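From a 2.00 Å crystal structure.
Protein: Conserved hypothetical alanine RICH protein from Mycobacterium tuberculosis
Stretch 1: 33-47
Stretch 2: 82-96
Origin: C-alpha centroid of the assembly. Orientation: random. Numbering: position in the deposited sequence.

Stretch 1, residues 33-47: EHATIYGYGIVSALS
Stretch 2 82-96: IAAAGYQLPMQVSSA

An extended strap packed along a helix: residues 33-46 are helical, in a helix that begins earlier in the chain, and S47 is the first to leave helical phi/psi (-38/158), its OG bonded to V43 O at 2.5 Å. Residues 82-95 form no regular helix or strand; most have extended phi/psi, interrupted at A85 (-57/-54), P90 (-62/-18) and S94 (-149/-2). The two run in the same direction: H34 CA lies 5.6 Å from A83 CA, A35 CA 6.5 Å from Y87 CA, G39 CA 6.7 Å from L89 CA and S47 CA 4.6 Å from A96 CA. No hydrogen bond crosses between them; the contact, largely apolar and aromatic, buries 681 Å², both sides summed.

Y87 (chi1 m, -71°; chi2 -92°) lays its ring against the helix, with A35 CA 3.9 Å from the ring centroid and 5° off its normal. Its OH lies 3.3 Å from H34 CB and accepts a hydrogen bond from A84 N (3.0 Å, 163°), tying the ring back to its own stretch. H34 (m, -75°; chi2 135°) takes A83 over its ring face, A83 CB standing 3.9 Å from the centroid; alanine's small methyl fits this close approach.

Y38 (t, 168°; chi2 86°) meets Y87 obliquely, centroids 5.4 Å apart and planes at 55°. Y87 N lies over one face of the Y38 ring, 3.6 Å from Y38 CE2, and L89 CD2 is 3.9 Å from that same CE2. L89 (m, t) packs CD2 4.0 Å from G39 CA.

L46 (m, t) continues the apolar row: L46 CD1 touches V93 CG2 at 3.6 Å, while L46 CD2 reaches S95 C at 3.6 Å. One turn earlier, I42 (m, p) sets CG2 3.8 Å from V93 CG2 (V93 chi1 m) and 4.2 Å from L89 CD1. A96 CB closes the contact, 3.8 Å from L46 O.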

# COMPACT_ATOMS: atom_id res chain seq x y z
N GLU A 33 -15.68 -4.67 0.30
CA GLU A 33 -15.55 -5.01 -1.13
C GLU A 33 -16.87 -5.00 -1.92
O GLU A 33 -16.93 -4.41 -2.98
CB GLU A 33 -14.87 -6.39 -1.31
CG GLU A 33 -13.35 -6.42 -0.96
CD GLU A 33 -12.51 -5.35 -1.68
OE1 GLU A 33 -12.70 -5.10 -2.90
OE2 GLU A 33 -11.61 -4.76 -1.05
N HIS A 34 -17.91 -5.67 -1.42
CA HIS A 34 -19.22 -5.59 -2.08
C HIS A 34 -19.68 -4.14 -2.26
O HIS A 34 -20.12 -3.76 -3.35
CB HIS A 34 -20.27 -6.36 -1.29
CG HIS A 34 -20.14 -7.84 -1.43
ND1 HIS A 34 -20.22 -8.71 -0.36
CD2 HIS A 34 -19.94 -8.62 -2.52
CE1 HIS A 34 -20.10 -9.95 -0.78
NE2 HIS A 34 -19.91 -9.93 -2.08
N ALA A 35 -19.55 -3.34 -1.19
CA ALA A 35 -19.95 -1.95 -1.15
C ALA A 35 -19.13 -1.08 -2.10
O ALA A 35 -19.66 -0.10 -2.65
CB ALA A 35 -19.86 -1.41 0.25
N THR A 36 -17.86 -1.45 -2.30
CA THR A 36 -16.98 -0.75 -3.23
C THR A 36 -17.29 -1.02 -4.68
O THR A 36 -17.29 -0.09 -5.49
CB THR A 36 -15.51 -1.10 -2.99
OG1 THR A 36 -15.15 -0.58 -1.73
CG2 THR A 36 -14.65 -0.45 -4.00
N ILE A 37 -17.54 -2.29 -5.01
CA ILE A 37 -17.91 -2.71 -6.34
C ILE A 37 -19.24 -2.02 -6.74
O ILE A 37 -19.35 -1.49 -7.85
CB ILE A 37 -18.06 -4.27 -6.43
CG1 ILE A 37 -16.70 -4.95 -6.29
CG2 ILE A 37 -18.95 -4.74 -7.66
CD1 ILE A 37 -16.81 -6.33 -5.66
N TYR A 38 -20.19 -1.98 -5.82
CA TYR A 38 -21.43 -1.22 -6.05
C TYR A 38 -21.13 0.26 -6.30
O TYR A 38 -21.70 0.88 -7.21
CB TYR A 38 -22.37 -1.42 -4.85
CG TYR A 38 -23.57 -0.52 -4.76
CD1 TYR A 38 -24.75 -0.85 -5.43
CD2 TYR A 38 -23.57 0.63 -3.95
CE1 TYR A 38 -25.90 -0.05 -5.34
CE2 TYR A 38 -24.75 1.43 -3.85
CZ TYR A 38 -25.89 1.09 -4.54
OH TYR A 38 -27.07 1.81 -4.45
N GLY A 39 -20.20 0.84 -5.53
CA GLY A 39 -19.94 2.26 -5.64
C GLY A 39 -19.27 2.61 -6.95
O GLY A 39 -19.44 3.71 -7.47
N TYR A 40 -18.45 1.71 -7.46
CA TYR A 40 -17.76 1.99 -8.71
C TYR A 40 -18.71 1.98 -9.92
O TYR A 40 -18.39 2.56 -10.93
CB TYR A 40 -16.60 1.05 -8.95
CG TYR A 40 -15.24 1.54 -8.48
CD1 TYR A 40 -14.59 0.91 -7.43
CD2 TYR A 40 -14.63 2.65 -9.08
CE1 TYR A 40 -13.30 1.37 -6.99
CE2 TYR A 40 -13.40 3.12 -8.65
CZ TYR A 40 -12.73 2.47 -7.59
OH TYR A 40 -11.48 2.92 -7.19
N GLY A 41 -19.86 1.30 -9.80
CA GLY A 41 -20.92 1.46 -10.77
C GLY A 41 -21.31 2.93 -10.88
O GLY A 41 -21.56 3.43 -11.98
N ILE A 42 -21.41 3.61 -9.74
CA ILE A 42 -21.77 5.02 -9.73
C ILE A 42 -20.60 5.89 -10.22
O ILE A 42 -20.80 6.80 -11.03
CB ILE A 42 -22.27 5.46 -8.34
CG1 ILE A 42 -23.67 4.87 -8.08
CG2 ILE A 42 -22.43 6.99 -8.28
CD1 ILE A 42 -23.64 3.41 -7.57
N VAL A 43 -19.39 5.59 -9.77
CA VAL A 43 -18.20 6.26 -10.28
C VAL A 43 -18.22 6.20 -11.80
O VAL A 43 -18.10 7.23 -12.47
CB VAL A 43 -16.92 5.62 -9.70
CG1 VAL A 43 -15.65 6.20 -10.35
CG2 VAL A 43 -16.88 5.80 -8.20
N SER A 44 -18.46 5.02 -12.36
CA SER A 44 -18.48 4.87 -13.81
C SER A 44 -19.57 5.67 -14.55
O SER A 44 -19.30 6.33 -15.57
CB SER A 44 -18.62 3.37 -14.13
OG SER A 44 -18.79 3.18 -15.52
N ALA A 45 -20.82 5.57 -14.06
CA ALA A 45 -21.96 6.26 -14.66
C ALA A 45 -21.80 7.76 -14.67
O ALA A 45 -22.30 8.42 -15.60
CB ALA A 45 -23.22 5.89 -13.91
N LEU A 46 -21.17 8.32 -13.64
CA LEU A 46 -20.92 9.75 -13.55
C LEU A 46 -19.70 10.24 -14.36
O LEU A 46 -19.84 11.22 -15.13
CB LEU A 46 -20.71 10.18 -12.10
CG LEU A 46 -21.90 10.39 -11.15
CD1 LEU A 46 -21.38 10.26 -9.76
CD2 LEU A 46 -22.59 11.71 -11.36
N SER A 47 -18.56 9.53 -14.17
CA SER A 47 -17.13 9.88 -14.59
C SER A 47 -17.02 10.55 -15.95
O SER A 47 -17.80 10.17 -16.83
CB SER A 47 -16.23 8.70 -14.46
OG SER A 47 -15.99 8.50 -13.08
N ILE A 82 -23.14 -12.15 1.72
CA ILE A 82 -23.48 -11.83 0.33
C ILE A 82 -23.76 -10.32 0.21
O ILE A 82 -23.96 -9.64 1.23
CB ILE A 82 -24.67 -12.68 -0.19
CG1 ILE A 82 -25.99 -12.31 0.51
CG2 ILE A 82 -24.34 -14.19 -0.05
CD1 ILE A 82 -27.24 -12.58 -0.31
N ALA A 83 -23.76 -9.78 -1.01
CA ALA A 83 -23.99 -8.34 -1.16
C ALA A 83 -25.44 -7.94 -0.79
O ALA A 83 -26.37 -8.74 -0.94
CB ALA A 83 -23.64 -7.89 -2.58
N ALA A 84 -25.60 -6.72 -0.27
CA ALA A 84 -26.91 -6.10 -0.10
C ALA A 84 -27.35 -5.60 -1.48
O ALA A 84 -26.50 -5.32 -2.35
CB ALA A 84 -26.85 -4.95 0.94
N ALA A 85 -28.67 -5.50 -1.69
CA ALA A 85 -29.29 -4.99 -2.95
C ALA A 85 -28.83 -3.57 -3.32
O ALA A 85 -28.34 -3.32 -4.44
CB ALA A 85 -30.82 -5.06 -2.84
N GLY A 86 -28.99 -2.64 -2.37
CA GLY A 86 -28.34 -1.33 -2.41
C GLY A 86 -27.50 -1.06 -1.16
O GLY A 86 -27.53 -1.81 -0.17
N TYR A 87 -26.70 0.00 -1.23
CA TYR A 87 -25.90 0.49 -0.11
C TYR A 87 -26.24 1.95 0.02
O TYR A 87 -26.80 2.55 -0.89
CB TYR A 87 -24.39 0.30 -0.32
CG TYR A 87 -23.99 -1.16 -0.22
CD1 TYR A 87 -23.58 -1.73 0.99
CD2 TYR A 87 -24.07 -2.00 -1.35
CE1 TYR A 87 -23.26 -3.09 1.07
CE2 TYR A 87 -23.71 -3.34 -1.27
CZ TYR A 87 -23.33 -3.88 -0.07
OH TYR A 87 -23.04 -5.22 -0.01
N GLN A 88 -25.97 2.50 1.18
CA GLN A 88 -25.89 3.92 1.34
C GLN A 88 -24.40 4.21 0.99
O GLN A 88 -23.50 3.69 1.67
CB GLN A 88 -26.24 4.22 2.79
CG GLN A 88 -25.97 5.62 3.25
CD GLN A 88 -26.86 6.62 2.57
OE1 GLN A 88 -26.39 7.67 2.17
NE2 GLN A 88 -28.15 6.30 2.44
N LEU A 89 -24.14 4.95 -0.09
CA LEU A 89 -22.79 5.40 -0.42
C LEU A 89 -22.17 6.22 0.74
O LEU A 89 -22.90 6.93 1.47
CB LEU A 89 -22.77 6.25 -1.71
CG LEU A 89 -23.15 5.68 -3.08
CD1 LEU A 89 -23.04 6.76 -4.16
CD2 LEU A 89 -22.32 4.49 -3.41
N PRO A 90 -20.83 6.17 0.87
CA PRO A 90 -20.13 6.95 1.91
C PRO A 90 -20.27 8.48 1.78
O PRO A 90 -20.05 9.22 2.76
CB PRO A 90 -18.68 6.48 1.78
CG PRO A 90 -18.54 5.83 0.46
CD PRO A 90 -19.91 5.36 0.05
N MET A 91 -20.68 8.96 0.60
CA MET A 91 -20.91 10.39 0.38
C MET A 91 -21.96 10.58 -0.70
O MET A 91 -22.18 9.69 -1.52
CB MET A 91 -19.62 11.10 -0.02
CG MET A 91 -19.11 10.76 -1.42
SD MET A 91 -17.49 11.47 -1.77
CE MET A 91 -17.92 12.98 -2.63
N GLN A 92 -22.56 11.77 -0.70
CA GLN A 92 -23.41 12.23 -1.78
C GLN A 92 -22.62 12.64 -3.00
O GLN A 92 -21.50 13.20 -2.90
CB GLN A 92 -24.26 13.41 -1.31
CG GLN A 92 -25.07 13.07 -0.08
CD GLN A 92 -26.33 13.80 -0.08
OE1 GLN A 92 -26.34 15.03 -0.09
NE2 GLN A 92 -27.45 13.07 -0.11
N VAL A 93 -23.20 12.36 -4.16
CA VAL A 93 -22.59 12.67 -5.43
C VAL A 93 -23.61 13.32 -6.35
O VAL A 93 -24.80 13.03 -6.26
CB VAL A 93 -21.92 11.42 -6.10
CG1 VAL A 93 -20.83 10.81 -5.16
CG2 VAL A 93 -22.93 10.35 -6.47
N SER A 94 -23.16 14.20 -7.24
CA SER A 94 -24.05 14.76 -8.23
C SER A 94 -23.35 15.10 -9.54
O SER A 94 -23.98 15.54 -10.49
CB SER A 94 -24.77 15.97 -7.68
OG SER A 94 -23.87 16.98 -7.37
N SER A 95 -22.04 14.90 -9.62
CA SER A 95 -21.39 15.16 -10.89
C SER A 95 -20.11 14.36 -11.01
O SER A 95 -19.66 13.72 -10.06
CB SER A 95 -21.12 16.66 -11.09
OG SER A 95 -20.03 17.02 -10.23
N ALA A 96 -19.56 14.40 -12.23
CA ALA A 96 -18.25 13.83 -12.55
C ALA A 96 -17.12 14.03 -11.55
O ALA A 96 -16.35 13.09 -11.31
CB ALA A 96 -17.84 14.21 -14.03